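Local coordinates for hypothetical protein PSPTO_2114 (Pseudomonas syringae pv. tomato, PDB 2ODA) that is a haloacid dehalogenase (HAD) superfamily member, named a phosphatase, whose Pseudomonas-specific subfamily probably has a novel biochemical function, at residues E180-L183 and A184-L188; Q146-N149 and N150-E154. All blocks are in the same frame, centred on the assembly; numbering follows the deposited sequence.

Contact 1: E180-L183 and A184-L188; sequences ESCL and ADIAL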
ATOM      1  N   GLU B 180      -5.813  17.887 -14.670  1.00  8.95           N
ATOM      2  CA  GLU B 180      -4.417  18.296 -14.866  1.00  9.31           C
ATOM      3  C   GLU B 180      -3.991  19.333 -13.832  1.00  8.88           C
ATOM      4  O   GLU B 180      -2.961  19.168 -13.155  1.00  8.59           O
ATOM      5  CB  GLU B 180      -4.228  18.813 -16.307  1.00 10.84           C
ATOM      6  CG  GLU B 180      -2.808  18.811 -16.844  1.00 14.91           C
ATOM      7  CD  GLU B 180      -2.731  18.463 -18.352  1.00 18.79           C
ATOM      8  OE1 GLU B 180      -1.666  17.999 -18.767  1.00 22.51           O
ATOM      9  OE2 GLU B 180      -3.724  18.624 -19.112  1.00 21.25           O
ATOM     10  N   SER B 181      -4.803  20.373 -13.679  1.00  8.80           N
ATOM     11  CA  SER B 181      -4.576  21.425 -12.691  1.00  8.76           C
ATOM     12  C   SER B 181      -4.655  20.900 -11.260  1.00  8.23           C
ATOM     13  O   SER B 181      -3.912  21.341 -10.392  1.00  6.82           O
ATOM     14  CB  SER B 181      -5.627  22.517 -12.848  1.00  9.25           C
ATOM     15  OG  SER B 181      -5.355  23.239 -14.018  1.00 13.05           O
ATOM     16  N   CYS B 182      -5.562  19.958 -11.027  1.00  7.45           N
ATOM     17  CA  CYS B 182      -5.703  19.364  -9.695  1.00  7.80           C
ATOM     18  C   CYS B 182      -4.428  18.612  -9.296  1.00  7.51           C
ATOM     19  O   CYS B 182      -3.891  18.806  -8.176  1.00  7.77           O
ATOM     20  CB  CYS B 182      -6.917  18.417  -9.697  1.00  7.62           C
ATOM     21  SG  CYS B 182      -7.217  17.593  -8.162  1.00  8.37           S
ATOM     22  N   LEU B 183      -3.938  17.782 -10.221  1.00  7.22           N
ATOM     23  CA  LEU B 183      -2.674  17.050 -10.033  1.00  7.40           C
ATOM     24  C   LEU B 183      -1.505  17.989  -9.826  1.00  7.56           C
ATOM     25  O   LEU B 183      -0.681  17.740  -8.956  1.00  7.72           O
ATOM     26  CB  LEU B 183      -2.388  16.092 -11.195  1.00  7.60           C
ATOM     27  CG  LEU B 183      -3.304  14.861 -11.318  1.00  7.46           C
ATOM     28  CD1 LEU B 183      -3.129  14.197 -12.684  1.00 10.41           C
ATOM     29  CD2 LEU B 183      -3.014  13.862 -10.204  1.00  8.62           C
ATOM     30  N   ALA B 184      -1.435  19.070 -10.606  1.00  7.90           N
ATOM     31  CA  ALA B 184      -0.332  20.042 -10.453  1.00  8.41           C
ATOM     32  C   ALA B 184      -0.320  20.643  -9.048  1.00  8.70           C
ATOM     33  O   ALA B 184       0.751  20.836  -8.451  1.00  8.61           O
ATOM     34  CB  ALA B 184      -0.401  21.146 -11.541  1.00  8.48           C
ATOM     35  N   ASP B 185      -1.507  20.916  -8.498  1.00  8.04           N
ATOM     36  CA  ASP B 185      -1.577  21.486  -7.145  1.00  8.06           C
ATOM     37  C   ASP B 185      -1.211  20.450  -6.069  1.00  7.94           C
ATOM     38  O   ASP B 185      -0.584  20.792  -5.065  1.00  8.28           O
ATOM     39  CB  ASP B 185      -2.941  22.144  -6.884  1.00  7.96           C
ATOM     40  CG  ASP B 185      -2.838  23.311  -5.926  1.00 11.50           C
ATOM     41  OD1 ASP B 185      -1.981  24.205  -6.171  1.00 12.36           O
ATOM     42  OD2 ASP B 185      -3.562  23.297  -4.910  1.00 11.63           O
ATOM     43  N   ILE B 186      -1.576  19.182  -6.276  1.00  7.03           N
ATOM     44  CA  ILE B 186      -1.108  18.116  -5.368  1.00  6.91           C
ATOM     45  C   ILE B 186       0.425  17.970  -5.428  1.00  6.86           C
ATOM     46  O   ILE B 186       1.092  17.762  -4.392  1.00  6.89           O
ATOM     47  CB  ILE B 186      -1.846  16.789  -5.615  1.00  6.81           C
ATOM     48  CG1 ILE B 186      -3.297  16.910  -5.072  1.00  7.07           C
ATOM     49  CG2 ILE B 186      -1.089  15.599  -4.960  1.00  7.60           C
ATOM     50  CD1 ILE B 186      -4.271  15.758  -5.536  1.00  6.41           C
ATOM     51  N   ALA B 187       0.991  18.105  -6.622  1.00  7.00           N
ATOM     52  CA  ALA B 187       2.457  18.010  -6.753  1.00  7.69           C
ATOM     53  C   ALA B 187       3.140  19.112  -5.934  1.00  8.37           C
ATOM     54  O   ALA B 187       4.143  18.852  -5.269  1.00  9.14           O
ATOM     55  CB  ALA B 187       2.872  18.078  -8.222  1.00  8.84           C
ATOM     56  N   LEU B 188       2.579  20.328  -5.982  1.00  9.40           N
ATOM     57  CA  LEU B 188       3.038  21.472  -5.186  1.00  9.92           C
ATOM     58  C   LEU B 188       2.919  21.196  -3.697  1.00  9.40           C
ATOM     59  O   LEU B 188       3.884  21.394  -2.951  1.00 10.39           O
ATOM     60  CB  LEU B 188       2.271  22.754  -5.559  1.00  9.58           C
ATOM     61  CG  LEU B 188       2.675  24.127  -4.964  1.00 10.57           C
ATOM     62  CD1 LEU B 188       4.172  24.496  -5.202  1.00 10.59           C
ATOM     63  CD2 LEU B 188       1.750  25.256  -5.525  1.00 10.71           C
TER
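Cys-182 and Ile-186 meet one helical turn apart, on the buried side of helix 179-191. The SG of Cys-182 comes within 4.4 Å of CD1 of Ile-186, at the limit of apolar contact. The Cys-182 side chain runs anti to its own backbone N (chi1 179°), which carries the sulfur along the helix toward Ile-186. CG1 of Ile-186 lies against the carbonyl of the preceding turn, 3.7 Å from O of Cys-182. Under this pair the backbone is regular. Ile-186 N donates to Cys-182 O at 3.0 Å, with an N-H...O angle of 159°. Ala-187 N donates to Leu-183 O at 2.9 Å. The CB of Ala-187 rests on that same carbonyl, 3.6 Å from O of Leu-183.

This is the i to i+4 pattern of an alpha-helix laid on the parallel sheet of a Rossmann-like HAD core. Cys-182 and Ile-186 pack on Ile-129 of strand 127-131 and on Ser-171 of strand 171-173. Leu-183 faces Ile-129 and Phe-6, and Ala-187 also meets Phe-6.

On the outer side the side chains are looser, though the backbone bonds are of the same kind. Glu-180, Ser-181, Ala-184 and Asp-185 are exposed, and their link across the turn is mainly backbone. Ala-184 N bonds to Glu-180 O, and Asp-185 N to Ser-181 O at 3.1 Å. The CB of Ala-184 sits 3.6 Å from O of Glu-180, while the Asp-185 carboxylate leads away from the preceding turn. Glu-180 likewise turns from the following turn and reaches Ala-47 and Gln-51 of helix 41-51.

Contact 2: Q146-N149 and N150-E154; sequences QALN and NAERE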
ATOM      1  N   GLN B 146     -28.722  17.644 -16.749  1.00 10.75           N
ATOM      2  CA  GLN B 146     -28.935  18.783 -17.638  1.00 12.37           C
ATOM      3  C   GLN B 146     -30.310  19.430 -17.477  1.00 11.42           C
ATOM      4  O   GLN B 146     -30.453  20.610 -17.762  1.00 12.51           O
ATOM      5  CB  GLN B 146     -28.684  18.373 -19.095  1.00 12.38           C
ATOM      6  CG  GLN B 146     -27.162  18.331 -19.436  1.00 15.70           C
ATOM      7  CD  GLN B 146     -26.789  17.295 -20.499  1.00 21.42           C
ATOM      8  OE1 GLN B 146     -27.570  17.008 -21.408  1.00 23.85           O
ATOM      9  NE2 GLN B 146     -25.583  16.734 -20.385  1.00 22.54           N
ATOM     10  N   ALA B 147     -31.307  18.669 -17.019  1.00 11.24           N
ATOM     11  CA  ALA B 147     -32.671  19.196 -16.775  1.00 11.03           C
ATOM     12  C   ALA B 147     -32.786  20.059 -15.521  1.00 11.38           C
ATOM     13  O   ALA B 147     -33.755  20.816 -15.349  1.00 10.67           O
ATOM     14  CB  ALA B 147     -33.687  18.051 -16.720  1.00 11.44           C
ATOM     15  N   LEU B 148     -31.796  19.969 -14.634  1.00 10.80           N
ATOM     16  CA  LEU B 148     -31.768  20.833 -13.437  1.00  9.80           C
ATOM     17  C   LEU B 148     -31.504  22.250 -13.898  1.00  9.82           C
ATOM     18  O   LEU B 148     -31.139  22.454 -15.049  1.00  9.97           O
ATOM     19  CB  LEU B 148     -30.630  20.425 -12.506  1.00  9.61           C
ATOM     20  CG  LEU B 148     -30.617  18.999 -11.961  1.00  8.64           C
ATOM     21  CD1 LEU B 148     -29.326  18.776 -11.203  1.00 10.31           C
ATOM     22  CD2 LEU B 148     -31.821  18.703 -11.052  1.00  7.76           C
ATOM     23  N   ASN B 149     -31.655  23.219 -12.998  1.00  9.63           N
ATOM     24  CA  ASN B 149     -31.169  24.565 -13.287  1.00  9.33           C
ATOM     25  C   ASN B 149     -29.751  24.735 -12.711  1.00  8.99           C
ATOM     26  O   ASN B 149     -29.240  23.831 -12.053  1.00  8.77           O
ATOM     27  CB  ASN B 149     -32.169  25.638 -12.795  1.00  9.71           C
ATOM     28  CG  ASN B 149     -32.423  25.594 -11.298  1.00  8.45           C
ATOM     29  OD1 ASN B 149     -31.492  25.577 -10.479  1.00 10.82           O
ATOM     30  ND2 ASN B 149     -33.716  25.591 -10.921  1.00  9.63           N
ATOM     31  N   ASN B 150     -29.096  25.845 -13.022  1.00  9.46           N
ATOM     32  CA  ASN B 150     -27.726  26.081 -12.563  1.00  9.41           C
ATOM     33  C   ASN B 150     -27.630  25.973 -11.053  1.00  9.29           C
ATOM     34  O   ASN B 150     -26.740  25.288 -10.518  1.00  8.93           O
ATOM     35  CB  ASN B 150     -27.202  27.466 -13.001  1.00  9.78           C
ATOM     36  CG  ASN B 150     -27.102  27.629 -14.498  1.00 10.29           C
ATOM     37  OD1 ASN B 150     -27.540  26.770 -15.278  1.00 10.60           O
ATOM     38  ND2 ASN B 150     -26.549  28.772 -14.922  1.00 10.62           N
ATOM     39  N   ALA B 151     -28.550  26.646 -10.360  1.00  8.43           N
ATOM     40  CA  ALA B 151     -28.565  26.633  -8.905  1.00  7.98           C
ATOM     41  C   ALA B 151     -28.617  25.225  -8.304  1.00  8.05           C
ATOM     42  O   ALA B 151     -27.991  24.964  -7.274  1.00  8.72           O
ATOM     43  CB  ALA B 151     -29.726  27.491  -8.377  1.00  8.16           C
ATOM     44  N   GLU B 152     -29.409  24.348  -8.922  1.00  8.18           N
ATOM     45  CA  GLU B 152     -29.582  22.977  -8.457  1.00  8.68           C
ATOM     46  C   GLU B 152     -28.325  22.164  -8.717  1.00  8.62           C
ATOM     47  O   GLU B 152     -27.971  21.305  -7.912  1.00  8.44           O
ATOM     48  CB  GLU B 152     -30.752  22.312  -9.195  1.00  8.58           C
ATOM     49  CG  GLU B 152     -32.102  22.750  -8.666  1.00  8.43           C
ATOM     50  CD  GLU B 152     -33.233  22.232  -9.500  1.00 10.64           C
ATOM     51  OE1 GLU B 152     -33.145  22.234 -10.756  1.00 10.57           O
ATOM     52  OE2 GLU B 152     -34.237  21.838  -8.892  1.00 12.00           O
ATOM     53  N   ARG B 153     -27.690  22.389  -9.867  1.00  7.78           N
ATOM     54  CA  ARG B 153     -26.379  21.747 -10.132  1.00  8.72           C
ATOM     55  C   ARG B 153     -25.321  22.228  -9.129  1.00  9.20           C
ATOM     56  O   ARG B 153     -24.573  21.427  -8.605  1.00 10.16           O
ATOM     57  CB  ARG B 153     -25.906  21.968 -11.577  1.00  8.57           C
ATOM     58  CG  ARG B 153     -26.534  21.006 -12.608  1.00  7.57           C
ATOM     59  CD  ARG B 153     -25.976  21.304 -14.007  1.00  7.87           C
ATOM     60  NE  ARG B 153     -26.455  22.599 -14.483  1.00 11.88           N
ATOM     61  CZ  ARG B 153     -27.588  22.775 -15.153  1.00 11.07           C
ATOM     62  NH1 ARG B 153     -28.354  21.726 -15.462  1.00 10.53           N
ATOM     63  NH2 ARG B 153     -27.959  23.995 -15.531  1.00 11.66           N
ATOM     64  N   GLU B 154     -25.267  23.531  -8.870  1.00  9.12           N
ATOM     65  CA  GLU B 154     -24.344  24.071  -7.865  1.00  9.04           C
ATOM     66  C   GLU B 154     -24.597  23.453  -6.490  1.00  8.69           C
ATOM     67  O   GLU B 154     -23.659  23.033  -5.809  1.00  8.59           O
ATOM     68  CB  GLU B 154     -24.443  25.595  -7.800  1.00  9.46           C
ATOM     69  CG  GLU B 154     -23.536  26.240  -6.754  1.00  8.70           C
ATOM     70  CD  GLU B 154     -22.077  25.873  -6.978  1.00  8.82           C
ATOM     71  OE1 GLU B 154     -21.453  25.296  -6.056  1.00 11.66           O
ATOM     72  OE2 GLU B 154     -21.568  26.142  -8.086  1.00  7.84           O
TER
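Asn-149 and Glu-152 cross at about a right angle and form a capping box at the start of helix 150-167. Their amide and carboxylate planes lie only 23° apart. The Asn-149 amide group sits between its own backbone N and carbonyl carbon (chi1 60°), which brings OD1 over the helix end. There OD1 accepts from Glu-152 N at 2.9 Å. In return, OE1 of Glu-152 takes the N-H of Asn-149 on its anti lone pair, also at 2.9 Å and fairly straight (163°).

Arg-153 folds back on the other flank, its chain bent at chi3. Asn-149 O lies over the centre of one face of the Arg-153 guanidinium, 3.6 Å from its plane. At the edge, NH2 donates to Asn-150 OD1 in that plane, at 2.8 Å. NH1 makes weak bonds to Leu-148 O at 2.9 Å and Gln-146 O at 3.3 Å, so the guanidinium spans the turn. CD1 of Leu-148 packs 3.8 Å from CG of Arg-153.

The turn joins helix 142-147 to helix 150-167 at the protein surface. Arg-153 NH1 also bonds to Trp-145 O of helix 142-147, and helix 150-167 leads on toward strand 171-173.

Overall arrangement
From the N terminus, the chain passes through the first five strands of the parallel sheet, ending with 127-131, before it reaches contact 2. Contact 2 closes a tight turn between helices 142-147 and 150-167. Helix 150-167 then leads to strand 171-173, an outermost strand of the sheet within this chain. Contact 1 follows within helix 179-191 and closes no loop beyond one helical turn. The two contacts are in series, so they neither nest nor cross. The centres of contact 1 and contact 2 are about 28 Å apart. The nearest atoms of contact 1 and contact 2 are about 16 Å apart. Contact 2 joins two helices at the surface; contact 1 lies partly against strands 127-131 and 171-173.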